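Local coordinates for protein nicotinate-nucleotide diphosphorylase (Carboxylating) (Streptococcus pyogenes GA06023, PDB 5HUO) that probably catalyses the conversion of quinolinate and phosphoribosyl pyrophosphate to nicotinate mononucleotide, carbon dioxide and diphosphate, a step of NAD(+) biosynthesis, as a hexamer of three dimers, at residues Tyr184-Asn189 with Ala193-Asp198; Ala212-Tyr217 with Lys222-Glu227; Thr277-Phe282 with Asp288-Gly293; Ala148-Leu153 with Ile158-Thr163. One frame throughout, in Å; residues are numbered along the deposited sequence.

Contact 1: Tyr184-Asn189 with Ala193-Asp198; sequences YNHRFN and AIMLKD. With SO4 (sulfate ion), chain J.
The loop bearing R187 crosses the segment 193-198 almost perpendicularly, their touching parts 95° apart, with R187 CA 6.2 Å from A193 CA. R187 spans this gap. With CG lodged between its own backbone N and carbonyl carbon (chi1 68°) and the chain straight from there to NE, it lays its guanidinium against the strand. NH1 donates to A193 O at 2.9 Å, reaching that oxygen from above the carbonyl plane. The aliphatic part runs past the A193 methyl, and M195 CB covers one guanidinium face, 3.7 Å from NH2. A sulfate lies at the guanidinium edge, its O3 in the plane and gripped by a fork: R187 NE donates at 3.1 Å and R187 NH2 at 2.8 Å. K197 brings NZ to 3.5 Å from the same sulfate O3, although its strongest partner is E227, by a salt bridge. H186 crosses M195 at about a right angle, with CE1 3.5 Å from M195 CE. Its ring is fixed from both nitrogens: ND1 accepts the N-H of R187 nearly in the ring plane, and NE2 is hydrogen-bonded to E269. Basic groups around a bound anion suit a pocket for the carboxylates of quinolinate, and probably mark that site here. Strand 194-196 is an outermost strand of the parallel sheet and pairs with 224-228, while the loop 184-189 is tied through H186 N to D162 and through R187 O to K175 of helix 171-180.

Contact 2: Ala212-Tyr217 with Lys222-Glu227; sequences AQARAY and KMVEVE
A beta-alpha-beta unit of the C-terminal domain brings A214 and R215, on helix 207-217, against V224, near the start of the strand that follows. The A214 methyl points at the strand and meets V224 CG2 at 4.3 Å, a loose apolar touch that leaves the closer packing to R215. That arginine leaves the helix with CG beside its backbone N, then bends sharply at chi2 (-88°), which brings its guanidinium over the valine. V224 CB lies over one face of the group, and R215 NH1 comes within 3.7 Å of V224 CG2. K222 O sits near the guanidinium plane but 4.3 Å from R215 NH1, too far for a bond. The charge is met instead by D243, which forms a salt bridge with NH1 and also accepts the backbone N-H of V224, so a single carboxylate holds both the arginine and the backbone of V224. In the fold, helices 198-204 and 207-217 connect strand 194-196 to its parallel neighbour 224-228, and V224, whose CB points to helix 207-217, lies on the helical side of the sheet. I194 of the adjoining strand touches both A214 and V224. At the last residue of the helix, Y217 OH is hydrogen-bonded to E53 of a neighbouring subunit.

Contact 3: Thr277-Phe282 with Asp288-Gly293; sequences TTISRF and DYVSSG. With SO4 (sulfate ion), chain I.
F282 lays one face of its ring under a methyl of V290: CG1 stands 4.2 Å from the ring centroid and only 15° off the normal, a CH-pi contact, displaced toward the rim so that F282 CG is the nearest ring atom, at 4.0 Å. The opposite face is covered by R281 CG and the edge meets I279 O in plane, which leaves the ring sandwiched within its own turn as well as against the strand. The second methyl of V290 has a separate partner, CG2 lying 4.1 Å from I279 CD1. With CG1 beside the backbone N (chi1 -60°), V290 spreads its two branches, one to each residue of the turn. The three side chains are buried, and C270 of strand 267-271 touches both F282 and V290, while Y149, A152 and L153 of helix 122-153 touch I279. Farther along the strand, S292 OG is bonded to I274 O and weakly caps S294 N at the start of helix 294-297. G293 N faces O2 of a sulfate that also binds K165 and H297, although the modelled N-to-O distance is too short to trust. An anion at a glycine-led helix start, past the C-terminal end of a parallel strand, is typical of phosphate sites in alpha/beta barrels and probably marks a phosphate pocket of this phosphoribosyltransferase.

Contact 4: Ala148-Leu153 with Ile158-Thr163; sequences AYVEAL and IKVFDT
No ring carries the contact of V150 and L153 with I158 and V160: the F161 ring, whose edge holds K159 CB in plane, belongs to the other side of the strand, where it meets the ring of Y289 at about 30° between planes. The touching atoms are aliphatic; the Y149 ring, on the same helix, stays just beyond contact and packs on S292 and L295. V150 and V160 meet at a slant and touch through one methyl each, V150 CG2 to V160 CG2 at 3.9 Å, with V160 CB close behind. L153 does the bridging. Its CG stands anti to the backbone N (chi1 175°); CD1 folds back (chi2 57°), while CD2 carries on the extended line of the chain, anti to CA, and reaches both strand residues, 3.9 Å from I158 CG2 and 4.0 Å from V160 CG2. The same methyl lies 3.5 Å from I158 O, a van der Waals touch on the strand backbone, and the L153 and I158 side chains cross at about a right angle. The backbones come nearest at V150 and V160, whose CA atoms are 6.5 Å apart. Here the long helix 122-153 ends and the chain turns back into 159-161, the first strand of the parallel sheet of the alpha/beta barrel, so these residues form part of the layer between the outer helices and the strands. L295 of helix 294-297 also touches V160, and R283 ties down the helix end, its NE binding L153 O. Beyond the strand D162 departs from this apolar scheme, its OD1 forming a salt bridge with K175.

How the contacts relate
All four contacts reach the parallel sheet of the C-terminal domain. Contacts 3 and 4, centres 6 Å apart, share neighbouring strands: V290 O and F161 N are 2.7 Å apart, a probable hydrogen bond. Contacts 1 and 2, whose centres are 11 Å apart, are joined likewise at the other end of the sheet, with L196 O 2.8 Å from E227 N. The 184-189 loop connects the two groups, Y184 N lying 2.8 Å from V160 O of contact 4, whereas contacts 2 and 4 do not touch, their nearest atoms about 8 Å apart. The sulfates of contacts 1 and 3 probably mark parts of one active-site cleft.

Contact 1: Tyr184-Asn189 with Ala193-Asp198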
loop_
_atom_site.group_PDB
_atom_site.type_symbol
_atom_site.label_atom_id
_atom_site.label_comp_id
_atom_site.label_asym_id
_atom_site.label_seq_id
_atom_site.Cartn_x
_atom_site.Cartn_y
_atom_site.Cartn_z
ATOM N N TYR A 184 3.563 0.471 32.573
ATOM C CA TYR A 184 2.482 -0.403 32.066
ATOM C C TYR A 184 1.672 0.285 30.983
ATOM O O TYR A 184 1.543 1.492 30.929
ATOM C CB TYR A 184 1.578 -0.837 33.218
ATOM C CG TYR A 184 2.268 -1.768 34.155
ATOM C CD1 TYR A 184 3.155 -1.287 35.118
ATOM C CD2 TYR A 184 2.074 -3.139 34.071
ATOM C CE1 TYR A 184 3.851 -2.146 35.927
ATOM C CE2 TYR A 184 2.747 -4.012 34.907
ATOM C CZ TYR A 184 3.631 -3.512 35.824
ATOM O OH TYR A 184 4.267 -4.374 36.673
ATOM N N ASN A 185 1.008 -0.550 30.195
ATOM C CA ASN A 185 0.153 -0.076 29.090
ATOM C C ASN A 185 -1.309 0.033 29.430
ATOM O O ASN A 185 -1.966 -0.913 29.867
ATOM C CB ASN A 185 0.326 -0.972 27.864
ATOM C CG ASN A 185 1.745 -0.914 27.270
ATOM O OD1 ASN A 185 2.428 0.120 27.340
ATOM N ND2 ASN A 185 2.173 -1.990 26.688
ATOM N N HIS A 186 -1.848 1.184 29.096
ATOM C CA HIS A 186 -3.288 1.376 29.135
ATOM C C HIS A 186 -3.824 0.806 27.822
ATOM O O HIS A 186 -3.063 0.358 26.978
ATOM C CB HIS A 186 -3.583 2.876 29.291
ATOM C CG HIS A 186 -4.847 3.169 30.026
ATOM N ND1 HIS A 186 -6.064 2.654 29.639
ATOM C CD2 HIS A 186 -5.078 3.876 31.153
ATOM C CE1 HIS A 186 -6.989 3.013 30.505
ATOM N NE2 HIS A 186 -6.414 3.747 31.441
ATOM N N ARG A 187 -5.109 0.911 27.562
ATOM C CA ARG A 187 -5.647 0.567 26.241
ATOM C C ARG A 187 -4.899 1.222 25.121
ATOM O O ARG A 187 -4.445 2.403 25.221
ATOM C CB ARG A 187 -7.110 0.929 26.141
ATOM C CG ARG A 187 -7.413 2.405 26.145
ATOM C CD ARG A 187 -8.904 2.654 26.092
ATOM N NE ARG A 187 -9.176 4.094 26.057
ATOM C CZ ARG A 187 -10.272 4.641 25.547
ATOM N NH1 ARG A 187 -11.215 3.885 25.012
ATOM N NH2 ARG A 187 -10.421 5.956 25.559
ATOM N N PHE A 188 -4.691 0.450 24.096
ATOM C CA PHE A 188 -4.043 0.873 22.893
ATOM C C PHE A 188 -4.860 1.822 22.045
ATOM O O PHE A 188 -4.370 2.464 21.129
ATOM C CB PHE A 188 -3.871 -0.339 22.003
ATOM C CG PHE A 188 -2.837 -0.165 20.948
ATOM C CD1 PHE A 188 -1.501 -0.215 21.251
ATOM C CD2 PHE A 188 -3.222 0.150 19.661
ATOM C CE1 PHE A 188 -0.575 -0.001 20.264
ATOM C CE2 PHE A 188 -2.302 0.428 18.679
ATOM C CZ PHE A 188 -0.969 0.330 18.973
ATOM N N ASN A 189 -6.150 1.808 22.268
ATOM C CA ASN A 189 -7.114 2.147 21.243
ATOM C C ASN A 189 -8.425 2.587 21.761
ATOM O O ASN A 189 -8.779 2.244 22.852
ATOM C CB ASN A 189 -7.424 0.856 20.521
ATOM C CG ASN A 189 -7.189 0.978 19.110
ATOM O OD1 ASN A 189 -7.034 2.063 18.644
ATOM N ND2 ASN A 189 -7.118 -0.110 18.409
ATOM N N ALA A 193 -11.063 -0.939 24.758
ATOM C CA ALA A 193 -11.706 -0.858 26.048
ATOM C C ALA A 193 -12.554 0.349 26.058
ATOM O O ALA A 193 -12.373 1.258 25.280
ATOM C CB ALA A 193 -10.677 -0.766 27.190
ATOM N N ILE A 194 -13.438 0.407 27.017
ATOM C CA ILE A 194 -14.394 1.508 27.074
ATOM C C ILE A 194 -13.937 2.485 28.128
ATOM O O ILE A 194 -13.593 2.080 29.245
ATOM C CB ILE A 194 -15.795 0.992 27.362
ATOM C CG1 ILE A 194 -16.308 0.312 26.101
ATOM C CG2 ILE A 194 -16.703 2.140 27.830
ATOM C CD1 ILE A 194 -17.746 -0.141 26.184
ATOM N N MET A 195 -13.925 3.757 27.761
ATOM C CA MET A 195 -13.710 4.783 28.747
ATOM C C MET A 195 -14.738 5.890 28.601
ATOM O O MET A 195 -14.813 6.570 27.601
ATOM C CB MET A 195 -12.293 5.342 28.712
ATOM C CG MET A 195 -11.989 6.147 29.987
ATOM S SD MET A 195 -10.356 6.891 30.030
ATOM C CE MET A 195 -9.304 5.456 29.697
ATOM N N LEU A 196 -15.518 6.042 29.657
ATOM C CA LEU A 196 -16.603 7.015 29.721
ATOM C C LEU A 196 -16.021 8.206 30.422
ATOM O O LEU A 196 -15.742 8.181 31.611
ATOM C CB LEU A 196 -17.806 6.480 30.487
ATOM C CG LEU A 196 -18.401 5.233 29.838
ATOM C CD1 LEU A 196 -19.309 4.542 30.842
ATOM C CD2 LEU A 196 -19.135 5.523 28.551
ATOM N N LYS A 197 -15.854 9.244 29.632
ATOM C CA LYS A 197 -15.246 10.501 30.047
ATOM C C LYS A 197 -16.307 11.529 30.534
ATOM O O LYS A 197 -17.500 11.243 30.609
ATOM C CB LYS A 197 -14.375 11.047 28.894
ATOM C CG LYS A 197 -13.542 9.983 28.175
ATOM C CD LYS A 197 -12.560 10.608 27.196
ATOM C CE LYS A 197 -11.456 9.628 26.765
ATOM N NZ LYS A 197 -10.272 9.600 27.674
ATOM N N ASP A 198 -15.824 12.697 30.936
ATOM C CA ASP A 198 -16.671 13.864 31.336
ATOM C C ASP A 198 -18.072 14.032 30.627
ATOM O O ASP A 198 -19.147 14.005 31.253
ATOM C CB ASP A 198 -15.806 15.144 31.190
ATOM C CG ASP A 198 -14.985 15.238 29.806
ATOM O OD1 ASP A 198 -15.010 14.341 28.922
ATOM O OD2 ASP A 198 -14.291 16.255 29.615
HETATM S S SO4 J . -6.810 7.207 27.293
HETATM O O1 SO4 J . -6.507 7.591 28.697
HETATM O O2 SO4 J . -5.992 6.030 26.912
HETATM O O3 SO4 J . -8.214 6.833 27.040
HETATM O O4 SO4 J . -6.521 8.396 26.488
#

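Contact 2: Ala212-Tyr217 with Lys222-Glu227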
loop_
_atom_site.group_PDB
_atom_site.type_symbol
_atom_site.label_atom_id
_atom_site.label_comp_id
_atom_site.label_asym_id
_atom_site.label_seq_id
_atom_site.Cartn_x
_atom_site.Cartn_y
_atom_site.Cartn_z
ATOM N N ALA A 212 -24.343 1.408 32.249
ATOM C CA ALA A 212 -25.303 0.382 31.809
ATOM C C ALA A 212 -25.342 0.270 30.292
ATOM O O ALA A 212 -25.363 -0.843 29.753
ATOM C CB ALA A 212 -26.693 0.686 32.307
ATOM N N GLN A 213 -25.348 1.415 29.614
ATOM C CA GLN A 213 -25.387 1.430 28.136
ATOM C C GLN A 213 -24.130 0.878 27.484
ATOM O O GLN A 213 -24.203 0.138 26.514
ATOM C CB GLN A 213 -25.604 2.809 27.606
ATOM C CG GLN A 213 -26.971 3.308 27.926
ATOM C CD GLN A 213 -27.348 4.490 27.063
ATOM O OE1 GLN A 213 -26.787 4.696 25.995
ATOM N NE2 GLN A 213 -28.317 5.274 27.519
ATOM N N ALA A 214 -22.991 1.215 28.069
ATOM C CA ALA A 214 -21.704 0.633 27.679
ATOM C C ALA A 214 -21.742 -0.888 27.750
ATOM O O ALA A 214 -21.414 -1.585 26.799
ATOM C CB ALA A 214 -20.594 1.153 28.577
ATOM N N ARG A 215 -22.188 -1.395 28.887
ATOM C CA ARG A 215 -22.262 -2.833 29.097
ATOM C C ARG A 215 -23.197 -3.477 28.109
ATOM O O ARG A 215 -22.931 -4.525 27.566
ATOM C CB ARG A 215 -22.741 -3.145 30.500
ATOM C CG ARG A 215 -21.870 -2.565 31.601
ATOM C CD ARG A 215 -20.760 -3.501 31.950
ATOM N NE ARG A 215 -20.238 -3.231 33.282
ATOM C CZ ARG A 215 -18.960 -3.404 33.623
ATOM N NH1 ARG A 215 -18.056 -3.823 32.732
ATOM N NH2 ARG A 215 -18.563 -3.141 34.860
ATOM N N ALA A 216 -24.325 -2.860 27.907
ATOM C CA ALA A 216 -25.318 -3.394 26.938
ATOM C C ALA A 216 -24.804 -3.432 25.499
ATOM O O ALA A 216 -25.260 -4.222 24.682
ATOM C CB ALA A 216 -26.602 -2.568 27.013
ATOM N N TYR A 217 -23.900 -2.519 25.199
ATOM C CA TYR A 217 -23.459 -2.271 23.826
ATOM C C TYR A 217 -22.329 -3.188 23.431
ATOM O O TYR A 217 -22.194 -3.585 22.287
ATOM C CB TYR A 217 -23.026 -0.782 23.654
ATOM C CG TYR A 217 -22.692 -0.452 22.206
ATOM C CD1 TYR A 217 -23.703 -0.310 21.267
ATOM C CD2 TYR A 217 -21.373 -0.391 21.765
ATOM C CE1 TYR A 217 -23.445 -0.094 19.936
ATOM C CE2 TYR A 217 -21.110 -0.175 20.424
ATOM C CZ TYR A 217 -22.164 -0.019 19.516
ATOM O OH TYR A 217 -21.939 0.221 18.178
ATOM N N LYS A 222 -15.271 -6.326 26.935
ATOM C CA LYS A 222 -14.610 -5.025 27.134
ATOM C C LYS A 222 -14.624 -4.548 28.595
ATOM O O LYS A 222 -15.683 -4.480 29.208
ATOM C CB LYS A 222 -15.322 -3.916 26.337
ATOM C CG LYS A 222 -15.415 -4.130 24.829
ATOM C CD LYS A 222 -14.131 -3.797 24.155
ATOM C CE LYS A 222 -14.271 -3.984 22.668
ATOM N NZ LYS A 222 -13.386 -5.058 22.185
ATOM N N MET A 223 -13.452 -4.196 29.127
ATOM C CA MET A 223 -13.363 -3.473 30.401
ATOM C C MET A 223 -13.974 -2.109 30.258
ATOM O O MET A 223 -14.006 -1.523 29.169
ATOM C CB MET A 223 -11.944 -3.263 30.848
ATOM C CG MET A 223 -11.264 -4.568 31.244
ATOM S SD MET A 223 -12.016 -5.468 32.656
ATOM C CE MET A 223 -10.651 -6.562 33.199
ATOM N N VAL A 224 -14.562 -1.628 31.343
ATOM C CA VAL A 224 -15.224 -0.333 31.345
ATOM C C VAL A 224 -14.620 0.486 32.425
ATOM O O VAL A 224 -14.538 0.071 33.598
ATOM C CB VAL A 224 -16.739 -0.438 31.575
ATOM C CG1 VAL A 224 -17.366 0.934 31.787
ATOM C CG2 VAL A 224 -17.412 -1.072 30.381
ATOM N N GLU A 225 -14.262 1.687 32.026
ATOM C CA GLU A 225 -13.692 2.689 32.925
ATOM C C GLU A 225 -14.517 3.973 32.848
ATOM O O GLU A 225 -15.094 4.282 31.826
ATOM C CB GLU A 225 -12.225 2.980 32.565
ATOM C CG GLU A 225 -11.546 3.982 33.474
ATOM C CD GLU A 225 -10.030 4.088 33.287
ATOM O OE1 GLU A 225 -9.439 3.312 32.540
ATOM O OE2 GLU A 225 -9.415 4.967 33.912
ATOM N N VAL A 226 -14.556 4.701 33.964
ATOM C CA VAL A 226 -15.233 6.001 34.025
ATOM C C VAL A 226 -14.345 7.044 34.640
ATOM O O VAL A 226 -13.806 6.817 35.725
ATOM C CB VAL A 226 -16.467 5.972 34.927
ATOM C CG1 VAL A 226 -17.069 7.358 35.009
ATOM C CG2 VAL A 226 -17.493 5.028 34.401
ATOM N N GLU A 227 -14.274 8.197 33.981
ATOM C CA GLU A 227 -13.615 9.398 34.542
ATOM C C GLU A 227 -14.572 10.187 35.396
ATOM O O GLU A 227 -15.635 10.552 34.954
ATOM C CB GLU A 227 -13.089 10.347 33.467
ATOM C CG GLU A 227 -12.125 9.739 32.442
ATOM C CD GLU A 227 -11.613 10.762 31.423
ATOM O OE1 GLU A 227 -12.172 11.913 31.383
ATOM O OE2 GLU A 227 -10.651 10.400 30.680
#

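Contact 3: Thr277-Phe282 with Asp288-Gly293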
loop_
_atom_site.group_PDB
_atom_site.type_symbol
_atom_site.label_atom_id
_atom_site.label_comp_id
_atom_site.label_asym_id
_atom_site.label_seq_id
_atom_site.Cartn_x
_atom_site.Cartn_y
_atom_site.Cartn_z
ATOM N N THR A 277 7.710 16.214 39.275
ATOM C CA THR A 277 7.578 16.917 40.579
ATOM C C THR A 277 6.339 16.417 41.360
ATOM O O THR A 277 6.399 16.096 42.534
ATOM C CB THR A 277 7.547 18.469 40.401
ATOM O OG1 THR A 277 6.488 18.840 39.505
ATOM C CG2 THR A 277 8.881 18.964 39.842
ATOM N N THR A 278 5.221 16.370 40.669
ATOM C CA THR A 278 3.932 15.988 41.233
ATOM C C THR A 278 3.783 14.512 41.629
ATOM O O THR A 278 3.126 14.184 42.589
ATOM C CB THR A 278 2.879 16.228 40.163
ATOM O OG1 THR A 278 3.071 17.525 39.626
ATOM C CG2 THR A 278 1.521 16.118 40.722
ATOM N N ILE A 279 4.370 13.608 40.853
ATOM C CA ILE A 279 4.054 12.173 40.992
ATOM C C ILE A 279 4.233 11.620 42.436
ATOM O O ILE A 279 3.562 10.697 42.824
ATOM C CB ILE A 279 4.802 11.305 39.964
ATOM C CG1 ILE A 279 4.232 9.897 39.965
ATOM C CG2 ILE A 279 6.276 11.242 40.280
ATOM C CD1 ILE A 279 4.492 9.142 38.701
ATOM N N SER A 280 5.156 12.183 43.208
ATOM C CA SER A 280 5.480 11.666 44.571
ATOM C C SER A 280 4.327 11.824 45.573
ATOM O O SER A 280 4.223 11.080 46.533
ATOM C CB SER A 280 6.711 12.351 45.099
ATOM O OG SER A 280 6.491 13.745 45.095
ATOM N N ARG A 281 3.414 12.737 45.279
ATOM C CA ARG A 281 2.226 12.976 46.132
ATOM C C ARG A 281 1.346 11.741 46.298
ATOM O O ARG A 281 0.602 11.628 47.259
ATOM C CB ARG A 281 1.363 14.161 45.632
ATOM C CG ARG A 281 0.434 13.862 44.480
ATOM C CD ARG A 281 -0.551 14.986 44.143
ATOM N NE ARG A 281 -0.691 15.086 42.665
ATOM C CZ ARG A 281 -1.711 15.540 41.915
ATOM N NH1 ARG A 281 -1.576 15.506 40.572
ATOM N NH2 ARG A 281 -2.853 16.004 42.440
ATOM N N PHE A 282 1.395 10.829 45.342
ATOM C CA PHE A 282 0.571 9.626 45.380
ATOM C C PHE A 282 1.208 8.541 46.222
ATOM O O PHE A 282 0.590 7.518 46.478
ATOM C CB PHE A 282 0.261 9.108 43.974
ATOM C CG PHE A 282 -0.380 10.125 43.108
ATOM C CD1 PHE A 282 -1.739 10.323 43.147
ATOM C CD2 PHE A 282 0.375 10.891 42.260
ATOM C CE1 PHE A 282 -2.349 11.281 42.340
ATOM C CE2 PHE A 282 -0.205 11.844 41.445
ATOM C CZ PHE A 282 -1.570 12.047 41.484
ATOM N N ASP A 288 -4.639 1.836 42.621
ATOM C CA ASP A 288 -3.985 0.801 41.804
ATOM C C ASP A 288 -2.925 1.345 40.843
ATOM O O ASP A 288 -1.869 0.738 40.682
ATOM C CB ASP A 288 -5.016 -0.004 41.063
ATOM C CG ASP A 288 -5.993 -0.688 42.024
ATOM O OD1 ASP A 288 -5.595 -1.716 42.624
ATOM O OD2 ASP A 288 -7.141 -0.203 42.143
ATOM N N TYR A 289 -3.220 2.468 40.200
ATOM C CA TYR A 289 -2.225 3.103 39.316
ATOM C C TYR A 289 -2.446 4.600 39.034
ATOM O O TYR A 289 -3.459 5.171 39.408
ATOM C CB TYR A 289 -2.143 2.367 38.011
ATOM C CG TYR A 289 -3.376 2.422 37.125
ATOM C CD1 TYR A 289 -4.457 1.591 37.355
ATOM C CD2 TYR A 289 -3.397 3.199 35.997
ATOM C CE1 TYR A 289 -5.528 1.560 36.478
ATOM C CE2 TYR A 289 -4.468 3.185 35.118
ATOM C CZ TYR A 289 -5.546 2.364 35.366
ATOM O OH TYR A 289 -6.633 2.370 34.500
ATOM N N VAL A 290 -1.431 5.212 38.440
ATOM C CA VAL A 290 -1.530 6.538 37.878
ATOM C C VAL A 290 -1.140 6.517 36.418
ATOM O O VAL A 290 -0.420 5.614 35.952
ATOM C CB VAL A 290 -0.594 7.526 38.557
ATOM C CG1 VAL A 290 -0.934 7.608 40.023
ATOM C CG2 VAL A 290 0.873 7.173 38.353
ATOM N N SER A 291 -1.598 7.515 35.686
ATOM C CA SER A 291 -1.282 7.613 34.221
ATOM C C SER A 291 -0.750 8.982 33.863
ATOM O O SER A 291 -1.198 10.005 34.417
ATOM C CB SER A 291 -2.506 7.245 33.335
ATOM O OG SER A 291 -3.558 8.214 33.473
ATOM N N SER A 292 0.129 8.994 32.885
ATOM C CA SER A 292 0.743 10.215 32.409
ATOM C C SER A 292 0.896 10.248 30.867
ATOM O O SER A 292 1.550 9.429 30.254
ATOM C CB SER A 292 2.113 10.390 33.049
ATOM O OG SER A 292 2.697 11.636 32.667
ATOM N N GLY A 293 0.364 11.287 30.267
ATOM C CA GLY A 293 0.605 11.564 28.838
ATOM C C GLY A 293 2.020 11.990 28.491
ATOM O O GLY A 293 2.477 11.772 27.381
HETATM S S SO4 I . -1.303 14.496 30.635
HETATM O O1 SO4 I . -0.822 15.135 31.867
HETATM O O2 SO4 I . -1.274 13.049 30.841
HETATM O O3 SO4 I . -2.713 14.799 30.470
HETATM O O4 SO4 I . -0.556 14.913 29.426
#

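Contact 4: Ala148-Leu153 with Ile158-Thr163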
loop_
_atom_site.group_PDB
_atom_site.type_symbol
_atom_site.label_atom_id
_atom_site.label_comp_id
_atom_site.label_asym_id
_atom_site.label_seq_id
_atom_site.Cartn_x
_atom_site.Cartn_y
_atom_site.Cartn_z
ATOM N N ALA A 148 12.255 6.989 35.333
ATOM C CA ALA A 148 12.416 8.130 36.253
ATOM C C ALA A 148 11.121 8.395 37.049
ATOM O O ALA A 148 11.162 8.729 38.237
ATOM C CB ALA A 148 12.824 9.367 35.489
ATOM N N TYR A 149 9.985 8.323 36.369
ATOM C CA TYR A 149 8.704 8.531 37.020
ATOM C C TYR A 149 8.457 7.469 38.077
ATOM O O TYR A 149 7.985 7.751 39.167
ATOM C CB TYR A 149 7.566 8.490 35.998
ATOM C CG TYR A 149 7.224 9.843 35.341
ATOM C CD1 TYR A 149 8.205 10.658 34.846
ATOM C CD2 TYR A 149 5.901 10.274 35.207
ATOM C CE1 TYR A 149 7.880 11.839 34.228
ATOM C CE2 TYR A 149 5.589 11.460 34.600
ATOM C CZ TYR A 149 6.579 12.238 34.125
ATOM O OH TYR A 149 6.288 13.438 33.513
ATOM N N VAL A 150 8.770 6.232 37.727
ATOM C CA VAL A 150 8.571 5.131 38.674
ATOM C C VAL A 150 9.355 5.391 39.962
ATOM O O VAL A 150 8.836 5.227 41.044
ATOM C CB VAL A 150 8.969 3.762 38.066
ATOM C CG1 VAL A 150 9.119 2.699 39.140
ATOM C CG2 VAL A 150 7.920 3.324 37.074
ATOM N N GLU A 151 10.627 5.751 39.823
ATOM C CA GLU A 151 11.451 6.044 40.962
ATOM C C GLU A 151 10.941 7.233 41.779
ATOM O O GLU A 151 10.842 7.157 42.973
ATOM C CB GLU A 151 12.866 6.323 40.557
ATOM C CG GLU A 151 13.705 6.658 41.776
ATOM C CD GLU A 151 15.135 6.255 41.645
ATOM O OE1 GLU A 151 15.677 6.273 40.498
ATOM O OE2 GLU A 151 15.712 5.960 42.736
ATOM N N ALA A 152 10.650 8.322 41.116
ATOM C CA ALA A 152 10.075 9.492 41.765
ATOM C C ALA A 152 8.826 9.184 42.604
ATOM O O ALA A 152 8.594 9.748 43.670
ATOM C CB ALA A 152 9.741 10.542 40.736
ATOM N N LEU A 153 8.041 8.249 42.127
ATOM C CA LEU A 153 6.834 7.804 42.839
ATOM C C LEU A 153 7.227 7.014 44.077
ATOM O O LEU A 153 6.598 7.116 45.103
ATOM C CB LEU A 153 5.954 6.929 41.914
ATOM C CG LEU A 153 4.714 6.278 42.504
ATOM C CD1 LEU A 153 3.789 7.299 43.110
ATOM C CD2 LEU A 153 4.011 5.487 41.420
ATOM N N ILE A 158 1.888 0.923 43.510
ATOM C CA ILE A 158 1.232 1.791 42.504
ATOM C C ILE A 158 1.984 1.769 41.177
ATOM O O ILE A 158 3.163 2.080 41.100
ATOM C CB ILE A 158 1.140 3.248 42.952
ATOM C CG1 ILE A 158 0.420 3.331 44.308
ATOM C CG2 ILE A 158 0.439 4.073 41.884
ATOM C CD1 ILE A 158 0.394 4.705 44.938
ATOM N N LYS A 159 1.268 1.392 40.142
ATOM C CA LYS A 159 1.816 1.249 38.807
ATOM C C LYS A 159 1.724 2.540 38.027
ATOM O O LYS A 159 0.824 3.364 38.232
ATOM C CB LYS A 159 1.102 0.134 38.050
ATOM C CG LYS A 159 1.427 -1.227 38.574
ATOM C CD LYS A 159 0.512 -2.295 37.988
ATOM C CE LYS A 159 0.989 -3.693 38.362
ATOM N NZ LYS A 159 0.909 -3.969 39.825
ATOM N N VAL A 160 2.636 2.665 37.089
ATOM C CA VAL A 160 2.661 3.824 36.212
ATOM C C VAL A 160 2.224 3.460 34.785
ATOM O O VAL A 160 2.856 2.662 34.123
ATOM C CB VAL A 160 4.040 4.455 36.170
ATOM C CG1 VAL A 160 4.059 5.593 35.147
ATOM C CG2 VAL A 160 4.432 4.952 37.528
ATOM N N PHE A 161 1.130 4.075 34.334
ATOM C CA PHE A 161 0.475 3.744 33.039
ATOM C C PHE A 161 0.604 4.870 32.040
ATOM O O PHE A 161 0.742 6.038 32.397
ATOM C CB PHE A 161 -0.990 3.481 33.215
ATOM C CG PHE A 161 -1.316 2.068 33.560
ATOM C CD1 PHE A 161 -0.906 1.525 34.742
ATOM C CD2 PHE A 161 -2.087 1.295 32.723
ATOM C CE1 PHE A 161 -1.234 0.222 35.090
ATOM C CE2 PHE A 161 -2.435 -0.007 33.062
ATOM C CZ PHE A 161 -1.999 -0.557 34.250
ATOM N N ASP A 162 0.628 4.493 30.782
ATOM C CA ASP A 162 0.661 5.448 29.694
ATOM C C ASP A 162 -0.745 5.767 29.214
ATOM O O ASP A 162 -1.732 5.442 29.863
ATOM C CB ASP A 162 1.542 4.938 28.562
ATOM C CG ASP A 162 1.130 3.594 28.054
ATOM O OD1 ASP A 162 -0.056 3.232 28.131
ATOM O OD2 ASP A 162 2.024 2.853 27.585
ATOM N N THR A 163 -0.840 6.396 28.058
ATOM C CA THR A 163 -2.122 6.936 27.530
ATOM C C THR A 163 -2.174 6.801 26.000
ATOM O O THR A 163 -1.314 6.159 25.390
ATOM C CB THR A 163 -2.250 8.446 27.868
ATOM O OG1 THR A 163 -1.199 9.182 27.225
ATOM C CG2 THR A 163 -2.172 8.688 29.345
#